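Local coordinates for hemolysin-related protein (Vibrio cholerae serotype O1, PDB 6MLT) that is a secreted biofilm matrix protein that probably binds carbohydrate and helps biofilms adhere, and that holds calcium and sodium ions, at residues V60-N65 with A94-A99; L151-G156 with I589-Q594; S270-S275 with A448-V453; M410-K415 with Q424-V429. All coordinates share one frame; numbering follows the deposited sequence.

Interaction 1 (V60-N65 with A94-A99)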
loop_
_atom_site.group_PDB
_atom_site.type_symbol
_atom_site.label_atom_id
_atom_site.label_comp_id
_atom_site.label_asym_id
_atom_site.label_seq_id
_atom_site.Cartn_x
_atom_site.Cartn_y
_atom_site.Cartn_z
ATOM N N VAL A 60 -0.181 23.715 7.538
ATOM C CA VAL A 60 -0.678 25.001 7.065
ATOM C C VAL A 60 -1.607 25.549 8.141
ATOM O O VAL A 60 -2.568 24.878 8.532
ATOM C CB VAL A 60 -1.405 24.872 5.717
ATOM C CG1 VAL A 60 -1.798 26.251 5.193
ATOM C CG2 VAL A 60 -0.530 24.119 4.695
ATOM N N THR A 61 -1.318 26.757 8.629
ATOM C CA THR A 61 -2.081 27.359 9.714
ATOM C C THR A 61 -3.002 28.456 9.189
ATOM O O THR A 61 -2.659 29.176 8.244
ATOM C CB THR A 61 -1.153 27.945 10.790
ATOM O OG1 THR A 61 -0.341 28.993 10.230
ATOM C CG2 THR A 61 -0.250 26.870 11.357
ATOM N N PHE A 62 -4.176 28.588 9.815
ATOM C CA PHE A 62 -5.137 29.637 9.482
ATOM C C PHE A 62 -5.668 30.285 10.756
ATOM O O PHE A 62 -5.501 29.771 11.865
ATOM C CB PHE A 62 -6.304 29.096 8.639
ATOM C CG PHE A 62 -7.130 28.057 9.332
ATOM C CD1 PHE A 62 -6.772 26.719 9.273
ATOM C CD2 PHE A 62 -8.281 28.408 10.023
ATOM C CE1 PHE A 62 -7.541 25.751 9.901
ATOM C CE2 PHE A 62 -9.049 27.442 10.656
ATOM C CZ PHE A 62 -8.678 26.115 10.590
ATOM N N GLU A 63 -6.334 31.425 10.572
ATOM C CA GLU A 63 -6.872 32.216 11.668
ATOM C C GLU A 63 -8.365 31.967 11.815
ATOM O O GLU A 63 -9.097 31.926 10.822
ATOM C CB GLU A 63 -6.634 33.711 11.436
ATOM C CG GLU A 63 -7.200 34.597 12.546
ATOM C CD GLU A 63 -7.223 36.076 12.186
ATOM O OE1 GLU A 63 -6.993 36.421 11.007
ATOM O OE2 GLU A 63 -7.488 36.891 13.096
ATOM N N GLY A 64 -8.808 31.830 13.062
ATOM C CA GLY A 64 -10.233 31.752 13.347
ATOM C C GLY A 64 -10.915 30.669 12.541
ATOM O O GLY A 64 -10.483 29.513 12.524
ATOM N N ASN A 65 -12.010 31.035 11.871
ATOM C CA ASN A 65 -12.750 30.101 11.035
ATOM C C ASN A 65 -12.447 30.287 9.550
ATOM O O ASN A 65 -13.236 29.856 8.706
ATOM C CB ASN A 65 -14.251 30.248 11.285
ATOM C CG ASN A 65 -14.799 31.586 10.822
ATOM O OD1 ASN A 65 -14.083 32.404 10.245
ATOM N ND2 ASN A 65 -16.081 31.808 11.065
ATOM N N ALA A 94 -0.635 28.872 1.353
ATOM C CA ALA A 94 -1.166 27.690 0.695
ATOM C C ALA A 94 -2.592 27.479 1.177
ATOM O O ALA A 94 -2.999 28.000 2.219
ATOM C CB ALA A 94 -0.326 26.446 0.997
ATOM N N ASP A 95 -3.365 26.710 0.415
ATOM C CA ASP A 95 -4.693 26.374 0.898
ATOM C C ASP A 95 -4.575 25.609 2.212
ATOM O O ASP A 95 -3.690 24.768 2.385
ATOM C CB ASP A 95 -5.464 25.551 -0.122
ATOM C CG ASP A 95 -6.951 25.533 0.180
ATOM O OD1 ASP A 95 -7.635 26.516 -0.173
ATOM O OD2 ASP A 95 -7.424 24.564 0.811
ATOM N N ALA A 96 -5.449 25.938 3.157
ATOM C CA ALA A 96 -5.381 25.370 4.496
ATOM C C ALA A 96 -6.158 24.069 4.632
ATOM O O ALA A 96 -6.092 23.435 5.689
ATOM C CB ALA A 96 -5.896 26.385 5.524
ATOM N N ARG A 97 -6.878 23.644 3.589
ATOM C CA ARG A 97 -7.706 22.447 3.661
ATOM C C ARG A 97 -7.019 21.197 3.136
ATOM O O ARG A 97 -7.470 20.089 3.443
ATOM C CB ARG A 97 -9.009 22.657 2.875
ATOM C CG ARG A 97 -9.863 23.807 3.393
ATOM C CD ARG A 97 -10.921 24.223 2.386
ATOM N NE ARG A 97 -10.329 24.940 1.264
ATOM C CZ ARG A 97 -11.025 25.599 0.347
ATOM N NH1 ARG A 97 -12.351 25.626 0.407
ATOM N NH2 ARG A 97 -10.393 26.233 -0.628
ATOM N N TYR A 98 -5.955 21.343 2.353
ATOM C CA TYR A 98 -5.259 20.216 1.751
ATOM C C TYR A 98 -3.804 20.220 2.190
ATOM O O TYR A 98 -3.144 21.265 2.180
ATOM C CB TYR A 98 -5.341 20.263 0.222
ATOM C CG TYR A 98 -6.743 20.122 -0.334
ATOM C CD1 TYR A 98 -7.268 18.872 -0.636
ATOM C CD2 TYR A 98 -7.535 21.243 -0.571
ATOM C CE1 TYR A 98 -8.544 18.738 -1.156
ATOM C CE2 TYR A 98 -8.814 21.120 -1.091
ATOM C CZ TYR A 98 -9.311 19.862 -1.380
ATOM O OH TYR A 98 -10.575 19.715 -1.892
ATOM N N ALA A 99 -3.306 19.057 2.575
ATOM C CA ALA A 99 -1.901 18.955 2.910
ATOM C C ALA A 99 -1.058 19.198 1.662
ATOM O O ALA A 99 -1.414 18.741 0.573
ATOM C CB ALA A 99 -1.576 17.579 3.486
HETATM O O HOH W 1 -4.980 23.734 8.105
#
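The Phe62 ring meets Ala96 CB through CD1, 3.9 Å away, with the methyl approaching obliquely; at the ring's edge, in its plane, lies a water that belongs to the same contact. Phe62 reaches this place with CG set between the backbone N and the carbonyl carbon (chi1 62°). The second flat group, the Arg97 guanidinium, takes the Asp95 carboxylate at its edge. The grip is side-on: Arg97 NE bonds Asp95 OD2 on its syn lone pair and NH2 of Arg97 reaches Asp95 OD1 at 2.8 Å, a salt bridge. From above the carboxylate plane the backbone N of Arg97 adds a third bond to Asp95 OD2 (3.0 Å), an Asx turn. Three bonds thus fix the rotation of the carboxylate and the bend of the loop that presents Ala96.

Val60 carries the rest. Its CG1, anti to the backbone N, rests 3.7 Å from Ala94 O and 4.1 Å from Ala96 CB. No direct hydrogen bond crosses the contact; the water instead donates to Val60 O and to Ala96 O, 2.7 Å from each, so two carbonyls that cannot bond each other are joined. Thr61, between the two apolar residues, points away and bonds Ser28 and Arg74.

The loop after strand 93-94 therefore folds back past strand 71-76 onto the Val60 and Phe62 side of strand 56-63. It then leads on to strand 101-103, which makes this a buried joint between one blade and the start of the next, the arrangement of a beta-propeller.

Interaction 2 (L151-G156 with I589-Q594). With NA (sodium ion), chain E.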
loop_
_atom_site.group_PDB
_atom_site.type_symbol
_atom_site.label_atom_id
_atom_site.label_comp_id
_atom_site.label_asym_id
_atom_site.label_seq_id
_atom_site.Cartn_x
_atom_site.Cartn_y
_atom_site.Cartn_z
ATOM N N LEU A 151 2.980 13.033 -5.756
ATOM C CA LEU A 151 4.257 13.118 -6.459
ATOM C C LEU A 151 4.701 11.724 -6.873
ATOM O O LEU A 151 4.836 10.836 -6.024
ATOM C CB LEU A 151 5.318 13.759 -5.567
ATOM C CG LEU A 151 4.917 15.091 -4.933
ATOM C CD1 LEU A 151 5.957 15.525 -3.918
ATOM C CD2 LEU A 151 4.728 16.153 -6.000
ATOM N N ALA A 152 4.959 11.541 -8.167
ATOM C CA ALA A 152 5.398 10.243 -8.667
ATOM C C ALA A 152 6.061 10.414 -10.022
ATOM O O ALA A 152 5.765 11.359 -10.760
ATOM C CB ALA A 152 4.228 9.259 -8.785
ATOM N N ASP A 153 6.964 9.486 -10.340
ATOM C CA ASP A 153 7.486 9.351 -11.698
ATOM C C ASP A 153 6.554 8.393 -12.424
ATOM O O ASP A 153 6.659 7.173 -12.272
ATOM C CB ASP A 153 8.924 8.843 -11.694
ATOM C CG ASP A 153 9.507 8.698 -13.106
ATOM O OD1 ASP A 153 8.778 8.897 -14.106
ATOM O OD2 ASP A 153 10.713 8.393 -13.213
ATOM N N ILE A 154 5.636 8.943 -13.224
ATOM C CA ILE A 154 4.550 8.133 -13.767
ATOM C C ILE A 154 4.879 7.522 -15.118
ATOM O O ILE A 154 4.149 6.624 -15.566
ATOM C CB ILE A 154 3.247 8.951 -13.874
ATOM C CG1 ILE A 154 3.419 10.130 -14.846
ATOM C CG2 ILE A 154 2.815 9.416 -12.489
ATOM C CD1 ILE A 154 2.178 10.989 -15.001
ATOM N N ASN A 155 5.948 7.970 -15.779
ATOM C CA ASN A 155 6.358 7.410 -17.060
ATOM C C ASN A 155 7.752 6.803 -17.036
ATOM O O ASN A 155 8.201 6.294 -18.066
ATOM C CB ASN A 155 6.294 8.475 -18.166
ATOM C CG ASN A 155 7.161 9.697 -17.873
ATOM O OD1 ASN A 155 7.927 9.732 -16.906
ATOM N ND2 ASN A 155 7.041 10.706 -18.723
ATOM N N GLY A 156 8.444 6.843 -15.902
ATOM C CA GLY A 156 9.727 6.184 -15.774
ATOM C C GLY A 156 10.879 6.866 -16.474
ATOM O O GLY A 156 11.882 6.208 -16.766
ATOM N N ILE A 589 12.387 10.001 -4.880
ATOM C CA ILE A 589 11.235 9.289 -5.430
ATOM C C ILE A 589 11.750 8.232 -6.401
ATOM O O ILE A 589 12.532 8.564 -7.298
ATOM C CB ILE A 589 10.254 10.250 -6.128
ATOM C CG1 ILE A 589 9.565 11.111 -5.051
ATOM C CG2 ILE A 589 9.237 9.468 -6.984
ATOM C CD1 ILE A 589 8.362 11.883 -5.518
ATOM N N PRO A 590 11.347 6.966 -6.269
ATOM C CA PRO A 590 11.865 5.940 -7.182
ATOM C C PRO A 590 11.365 6.139 -8.605
ATOM O O PRO A 590 10.256 6.623 -8.842
ATOM C CB PRO A 590 11.333 4.627 -6.592
ATOM C CG PRO A 590 10.811 4.963 -5.238
ATOM C CD PRO A 590 10.411 6.397 -5.284
ATOM N N THR A 591 12.201 5.734 -9.563
ATOM C CA THR A 591 11.841 5.850 -10.974
ATOM C C THR A 591 10.854 4.766 -11.392
ATOM O O THR A 591 9.908 5.044 -12.138
ATOM C CB THR A 591 13.099 5.784 -11.843
ATOM O OG1 THR A 591 13.973 6.869 -11.505
ATOM C CG2 THR A 591 12.748 5.867 -13.327
ATOM N N ASN A 592 11.070 3.518 -10.938
ATOM C CA ASN A 592 10.170 2.393 -11.231
ATOM C C ASN A 592 9.994 1.590 -9.938
ATOM O O ASN A 592 10.618 0.547 -9.732
ATOM C CB ASN A 592 10.706 1.516 -12.365
ATOM C CG ASN A 592 10.783 2.249 -13.689
ATOM O OD1 ASN A 592 9.768 2.469 -14.353
ATOM N ND2 ASN A 592 11.990 2.621 -14.087
ATOM N N ALA A 593 9.126 2.082 -9.061
ATOM C CA ALA A 593 8.879 1.401 -7.799
ATOM C C ALA A 593 8.053 0.141 -8.024
ATOM O O ALA A 593 7.132 0.122 -8.844
ATOM C CB ALA A 593 8.159 2.333 -6.826
ATOM N N GLN A 594 8.398 -0.921 -7.300
ATOM C CA GLN A 594 7.609 -2.137 -7.361
ATOM C C GLN A 594 6.186 -1.847 -6.880
ATOM O O GLN A 594 5.970 -0.940 -6.072
ATOM C CB GLN A 594 8.241 -3.236 -6.509
HETATM NA NA NA E . 8.551 11.069 -15.099
HETATM O O HOH W 2 7.380 7.122 -8.626
HETATM O O HOH W 3 7.605 4.898 -13.356
HETATM O O HOH W 4 7.159 4.790 -10.450
#
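Ile589 lays its CD1 against Leu151, 3.6 Å from CB and close to the carbonyl O, where strand 150-152 runs into a metal-binding loop of the DxDxDG kind, within an FG-GAP-like repeat of the propeller. Beyond this apolar end the contact turns polar. Asp153 CG stands anti to its backbone N (chi1 -180°), and the carboxylate lies side by side with the Thr591 side chain, both pointing the same way. The two oxygens of Asp153 have different tasks. OD2 faces Thr591 CG2 at 3.2 Å and accepts from the backbone of Gly158, while OD1 binds the sodium ion at 2.4 Å. Asn155 OD1 is a second ligand, and Asp157, Asn159 and Glu161 belong to the same site; the ion would be expected to favour the charged form of the aspartate.

The methyl of Thr591, CG2, also rests 3.6 Å from Gly156 O. No direct hydrogen bond links the segments. Waters mediate instead: one accepts from Asp153 N and lies 2.9 Å from Pro590 O, and two others lie between Asp153 O and Thr591 O. A loop near the C terminus is in this way fastened, largely through solvent, to the metal loop of an early blade. Ile589 also touches Ala103 of strand 101-103 and Ile160.

Within the metal loop an Asx motif closes the turn: Gly156 N bonds Asp153 OD1 at 2.7 Å from above the carboxylate plane, 50° out of it.

Interaction 3 (S270-S275 with A448-V453)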
loop_
_atom_site.group_PDB
_atom_site.type_symbol
_atom_site.label_atom_id
_atom_site.label_comp_id
_atom_site.label_asym_id
_atom_site.label_seq_id
_atom_site.Cartn_x
_atom_site.Cartn_y
_atom_site.Cartn_z
ATOM N N SER A 270 -27.503 4.576 6.971
ATOM C CA SER A 270 -27.268 4.666 8.407
ATOM C C SER A 270 -25.910 5.274 8.748
ATOM O O SER A 270 -25.676 5.602 9.916
ATOM C CB SER A 270 -27.386 3.280 9.046
ATOM O OG SER A 270 -26.253 2.483 8.742
ATOM N N ASN A 271 -25.012 5.432 7.766
ATOM C CA ASN A 271 -23.732 6.101 7.967
ATOM C C ASN A 271 -23.249 6.612 6.618
ATOM O O ASN A 271 -22.325 6.040 6.024
ATOM C CB ASN A 271 -22.697 5.162 8.589
ATOM C CG ASN A 271 -21.360 5.847 8.844
ATOM O OD1 ASN A 271 -21.302 7.047 9.128
ATOM N ND2 ASN A 271 -20.278 5.078 8.760
ATOM N N PRO A 272 -23.858 7.667 6.101
ATOM C CA PRO A 272 -23.497 8.178 4.778
ATOM C C PRO A 272 -22.190 8.959 4.830
ATOM O O PRO A 272 -21.571 9.132 5.879
ATOM C CB PRO A 272 -24.682 9.085 4.424
ATOM C CG PRO A 272 -25.154 9.582 5.736
ATOM C CD PRO A 272 -24.958 8.441 6.707
ATOM N N GLY A 273 -21.781 9.439 3.665
ATOM C CA GLY A 273 -20.568 10.209 3.565
ATOM C C GLY A 273 -19.337 9.327 3.433
ATOM O O GLY A 273 -19.405 8.140 3.092
ATOM N N GLY A 274 -18.191 9.935 3.726
ATOM C CA GLY A 274 -16.907 9.281 3.579
ATOM C C GLY A 274 -16.136 9.810 2.385
ATOM O O GLY A 274 -16.626 9.741 1.252
ATOM N N SER A 275 -14.936 10.359 2.618
ATOM C CA SER A 275 -14.108 10.897 1.544
ATOM C C SER A 275 -12.810 10.136 1.325
ATOM O O SER A 275 -12.178 10.322 0.278
ATOM C CB SER A 275 -13.743 12.364 1.816
ATOM O OG SER A 275 -12.648 12.460 2.721
ATOM N N ALA A 448 -14.323 6.733 7.749
ATOM C CA ALA A 448 -15.252 7.457 8.602
ATOM C C ALA A 448 -16.322 8.126 7.750
ATOM O O ALA A 448 -16.011 8.759 6.737
ATOM C CB ALA A 448 -14.520 8.505 9.436
ATOM N N GLY A 449 -17.579 7.981 8.165
ATOM C CA GLY A 449 -18.687 8.688 7.570
ATOM C C GLY A 449 -19.171 9.813 8.459
ATOM O O GLY A 449 -18.461 10.282 9.356
ATOM N N TYR A 450 -20.407 10.258 8.209
ATOM C CA TYR A 450 -20.984 11.304 9.055
ATOM C C TYR A 450 -21.178 10.835 10.493
ATOM O O TYR A 450 -21.056 11.642 11.423
ATOM C CB TYR A 450 -22.322 11.775 8.485
ATOM C CG TYR A 450 -22.185 12.815 7.397
ATOM C CD1 TYR A 450 -21.943 14.146 7.713
ATOM C CD2 TYR A 450 -22.304 12.470 6.060
ATOM C CE1 TYR A 450 -21.819 15.107 6.723
ATOM C CE2 TYR A 450 -22.176 13.425 5.060
ATOM C CZ TYR A 450 -21.935 14.736 5.399
ATOM O OH TYR A 450 -21.812 15.680 4.410
ATOM N N TYR A 451 -21.464 9.545 10.693
ATOM C CA TYR A 451 -21.892 9.017 11.985
ATOM C C TYR A 451 -20.963 7.983 12.612
ATOM O O TYR A 451 -21.032 7.792 13.834
ATOM C CB TYR A 451 -23.280 8.364 11.862
ATOM C CG TYR A 451 -24.382 9.269 11.336
ATOM C CD1 TYR A 451 -24.473 10.598 11.723
ATOM C CD2 TYR A 451 -25.339 8.778 10.460
ATOM C CE1 TYR A 451 -25.487 11.420 11.236
ATOM C CE2 TYR A 451 -26.351 9.581 9.972
ATOM C CZ TYR A 451 -26.418 10.901 10.360
ATOM O OH TYR A 451 -27.426 11.697 9.876
ATOM N N ALA A 452 -20.130 7.291 11.834
ATOM C CA ALA A 452 -19.367 6.182 12.391
ATOM C C ALA A 452 -18.156 5.866 11.527
ATOM O O ALA A 452 -18.084 6.240 10.352
ATOM C CB ALA A 452 -20.231 4.926 12.527
ATOM N N VAL A 453 -17.217 5.146 12.138
ATOM C CA VAL A 453 -16.079 4.545 11.450
ATOM C C VAL A 453 -16.423 3.083 11.195
ATOM O O VAL A 453 -16.706 2.334 12.137
ATOM C CB VAL A 453 -14.789 4.676 12.274
ATOM C CG1 VAL A 453 -13.626 3.939 11.594
ATOM C CG2 VAL A 453 -14.440 6.141 12.502
HETATM O O HOH W 5 -14.012 10.062 5.295
#
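Hydrogen bonds centre on Asn271, whose amide enters the turn made by Gly449, Tyr450, Tyr451 and Ala452, CG being anti to the backbone N (chi1 -178°). OD1 is gripped twice: Tyr451 N comes at 3.0 Å nearly along the C=O axis (160°), Ala452 N from above the carbonyl plane. Asn271 ND2 donates to Ala452 O at 2.9 Å, and also has Asp454 OD2 as a partner. Ala452 O receives Gly449 N from the opposite face of its plane, the bond that shuts the turn itself. The side-chain amide thus satisfies backbone groups inside a buried hairpin end and fixes its shape. One backbone bond follows, Tyr450 N to Pro272 O, 2.8 Å. Further along, Gly274 CA makes a CA-H...O contact with Ala448 O at 3.3 Å, and a water that accepts from Ser275 N lies close to that oxygen.

Apolar packing is built on Pro272, which touches both tyrosines. Its CG meets Tyr450 CD2, the two side chains crossing at about a right angle, while its CD lies 3.7 Å from Tyr451 CE2. The Tyr451 ring has Ser270 O at its edge, near the ring plane and 3.2 Å from CD2, and Tyr450 CB over one face, toward the rim.

No helix is involved. Residues 270-275 link strand 262-266, an outermost strand of one propeller blade, to strand 277-279 of the next; the turn they clasp joins strands 443-448 and 452-457 of that second blade, and the backbones of Tyr450 and Tyr451 also bond those of Asp470 and Asn468.

Interaction 4 (M410-K415 with Q424-V429)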
loop_
_atom_site.group_PDB
_atom_site.type_symbol
_atom_site.label_atom_id
_atom_site.label_comp_id
_atom_site.label_asym_id
_atom_site.label_seq_id
_atom_site.Cartn_x
_atom_site.Cartn_y
_atom_site.Cartn_z
ATOM N N MET A 410 7.416 -30.082 -4.699
ATOM C CA MET A 410 7.832 -31.476 -4.743
ATOM C C MET A 410 9.221 -31.612 -4.135
ATOM O O MET A 410 10.042 -30.697 -4.218
ATOM C CB MET A 410 7.863 -32.019 -6.179
ATOM C CG MET A 410 6.540 -31.942 -6.936
ATOM S SD MET A 410 6.694 -32.490 -8.658
ATOM C CE MET A 410 7.247 -34.177 -8.442
ATOM N N ASN A 411 9.475 -32.764 -3.519
ATOM C CA ASN A 411 10.839 -33.210 -3.275
ATOM C C ASN A 411 11.274 -34.051 -4.467
ATOM O O ASN A 411 10.502 -34.869 -4.977
ATOM C CB ASN A 411 10.942 -34.013 -1.978
ATOM C CG ASN A 411 10.777 -33.150 -0.739
ATOM O OD1 ASN A 411 11.192 -31.995 -0.713
ATOM N ND2 ASN A 411 10.162 -33.714 0.294
ATOM N N VAL A 412 12.502 -33.823 -4.929
ATOM C CA VAL A 412 13.004 -34.414 -6.164
ATOM C C VAL A 412 14.339 -35.084 -5.873
ATOM O O VAL A 412 15.222 -34.479 -5.255
ATOM C CB VAL A 412 13.155 -33.352 -7.271
ATOM C CG1 VAL A 412 13.659 -33.974 -8.567
ATOM C CG2 VAL A 412 11.823 -32.635 -7.501
ATOM N N TRP A 413 14.476 -36.336 -6.300
ATOM C CA TRP A 413 15.722 -37.086 -6.208
ATOM C C TRP A 413 16.253 -37.313 -7.616
ATOM O O TRP A 413 15.522 -37.815 -8.478
ATOM C CB TRP A 413 15.514 -38.447 -5.542
ATOM C CG TRP A 413 15.225 -38.459 -4.061
ATOM C CD1 TRP A 413 16.073 -38.854 -3.062
ATOM C CD2 TRP A 413 13.995 -38.101 -3.419
ATOM N NE1 TRP A 413 15.450 -38.754 -1.843
ATOM C CE2 TRP A 413 14.173 -38.295 -2.033
ATOM C CE3 TRP A 413 12.761 -37.636 -3.881
ATOM C CZ2 TRP A 413 13.170 -38.030 -1.108
ATOM C CZ3 TRP A 413 11.766 -37.378 -2.967
ATOM C CH2 TRP A 413 11.974 -37.574 -1.596
ATOM N N SER A 414 17.521 -36.975 -7.843
ATOM C CA SER A 414 18.173 -37.254 -9.120
ATOM C C SER A 414 19.590 -37.729 -8.850
ATOM O O SER A 414 20.391 -37.000 -8.258
ATOM C CB SER A 414 18.194 -36.026 -10.026
ATOM O OG SER A 414 18.830 -36.330 -11.264
ATOM N N LYS A 415 19.902 -38.937 -9.301
ATOM C CA LYS A 415 21.236 -39.497 -9.142
ATOM C C LYS A 415 22.195 -38.914 -10.175
ATOM O O LYS A 415 21.860 -38.790 -11.358
ATOM C CB LYS A 415 21.184 -41.015 -9.286
ATOM C CG LYS A 415 22.525 -41.707 -9.087
ATOM C CD LYS A 415 22.392 -43.213 -9.259
ATOM C CE LYS A 415 23.741 -43.916 -9.178
ATOM N NZ LYS A 415 23.586 -45.395 -9.180
ATOM N N GLN A 424 21.129 -38.031 -16.986
ATOM C CA GLN A 424 20.548 -37.965 -15.653
ATOM C C GLN A 424 19.059 -37.649 -15.763
ATOM O O GLN A 424 18.608 -37.022 -16.724
ATOM C CB GLN A 424 21.277 -36.916 -14.808
ATOM C CG GLN A 424 22.714 -37.303 -14.478
ATOM C CD GLN A 424 23.514 -36.181 -13.843
ATOM O OE1 GLN A 424 22.952 -35.215 -13.326
ATOM N NE2 GLN A 424 24.837 -36.304 -13.884
ATOM N N GLN A 425 18.281 -38.121 -14.790
ATOM C CA GLN A 425 16.839 -37.903 -14.818
ATOM C C GLN A 425 16.317 -37.822 -13.392
ATOM O O GLN A 425 17.076 -37.938 -12.424
ATOM C CB GLN A 425 16.120 -39.012 -15.601
ATOM C CG GLN A 425 16.166 -40.387 -14.940
ATOM C CD GLN A 425 15.076 -41.308 -15.464
ATOM O OE1 GLN A 425 13.906 -41.174 -15.098
ATOM N NE2 GLN A 425 15.448 -42.223 -16.344
ATOM N N VAL A 426 15.008 -37.613 -13.266
ATOM C CA VAL A 426 14.350 -37.669 -11.967
ATOM C C VAL A 426 14.151 -39.131 -11.590
ATOM O O VAL A 426 13.462 -39.879 -12.295
ATOM C CB VAL A 426 13.016 -36.913 -11.990
ATOM C CG1 VAL A 426 12.265 -37.114 -10.692
ATOM C CG2 VAL A 426 13.265 -35.432 -12.238
ATOM N N ASN A 427 14.742 -39.541 -10.465
ATOM C CA ASN A 427 14.670 -40.929 -10.040
ATOM C C ASN A 427 13.605 -41.184 -8.981
ATOM O O ASN A 427 13.128 -42.323 -8.870
ATOM C CB ASN A 427 16.035 -41.387 -9.526
ATOM C CG ASN A 427 17.115 -41.290 -10.599
ATOM O OD1 ASN A 427 17.940 -40.375 -10.591
ATOM N ND2 ASN A 427 17.093 -42.225 -11.541
ATOM N N ALA A 428 13.218 -40.169 -8.212
ATOM C CA ALA A 428 12.102 -40.295 -7.287
ATOM C C ALA A 428 11.459 -38.931 -7.099
ATOM O O ALA A 428 12.103 -37.890 -7.262
ATOM C CB ALA A 428 12.536 -40.862 -5.932
ATOM N N VAL A 429 10.178 -38.947 -6.719
ATOM C CA VAL A 429 9.433 -37.723 -6.460
ATOM C C VAL A 429 8.525 -37.907 -5.254
ATOM O O VAL A 429 8.133 -39.019 -4.895
ATOM C CB VAL A 429 8.586 -37.270 -7.672
ATOM C CG1 VAL A 429 9.471 -36.902 -8.832
ATOM C CG2 VAL A 429 7.599 -38.364 -8.068
HETATM O O HOH W 6 21.009 -34.710 -11.708
HETATM O O HOH W 7 19.613 -39.688 -12.716
#
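Met410 and Val429 lie side by side and point the same way, with the methionine bent at its last torsion (chi3 60°) and CE pressed 3.5 Å from Val429 CB, tighter than usual packing. Val412, on the same face of the sheet as Val429, crosses Val426 at about a right angle, CG1 to CG2 4.0 Å. This apolar face looks toward Val370, Met373 and Ile329 of the other two sheets.

Trp413 and Ala428 occupy the reverse face. The six-membered part of the indole passes the alanine, CE3 3.8 Å from CB, and Ala428 O lies at the ring edge near its plane. Ala428 O also accepts from Trp413 N at 3.0 Å.

Past Trp413 the side chains take over the pairing. Ser414 OG donates to Gln425 O at 2.6 Å from above the carbonyl plane, and Asn427 OD1 receives Lys415 N at 2.8 Å almost straight (178°), its ND2 being held by Tyr368 O. A bridging water joins Ser414 OG to Gln424 OE1; a second water accepts from Gln425 N and lies within bonding distance of Lys415 O and Asn427 OD1.

Trp413 O accepts Asn427 N at 2.7 Å and, weakly, Ala428 N. Two residues thus face one, a classic beta bulge where antiparallel strands 405-413 and 428-435 begin to pair, in one of the three four-stranded sheets of the beta-prism lectin fold.

How the interactions relate
From the N terminus, interaction 1 closes first: a short excursion from 60-65 to 94-99 within one blade and the start of its link to the next. Interaction 2 opens later, at 151-156, and closes only at 589-594, so it spans most of the remaining chain. Within that span interaction 3 joins 270-275 to 448-453, completing a propeller blade after the chain has gone out to the beta-prism and returned. Interaction 4 is innermost, a tight turn-back inside the prism. No loops cross. Interactions 1, 2 and 3 all tie propeller parts together; interactions 1 and 4 lie on opposite sides of the chain's centre, about 68 Å apart between centres.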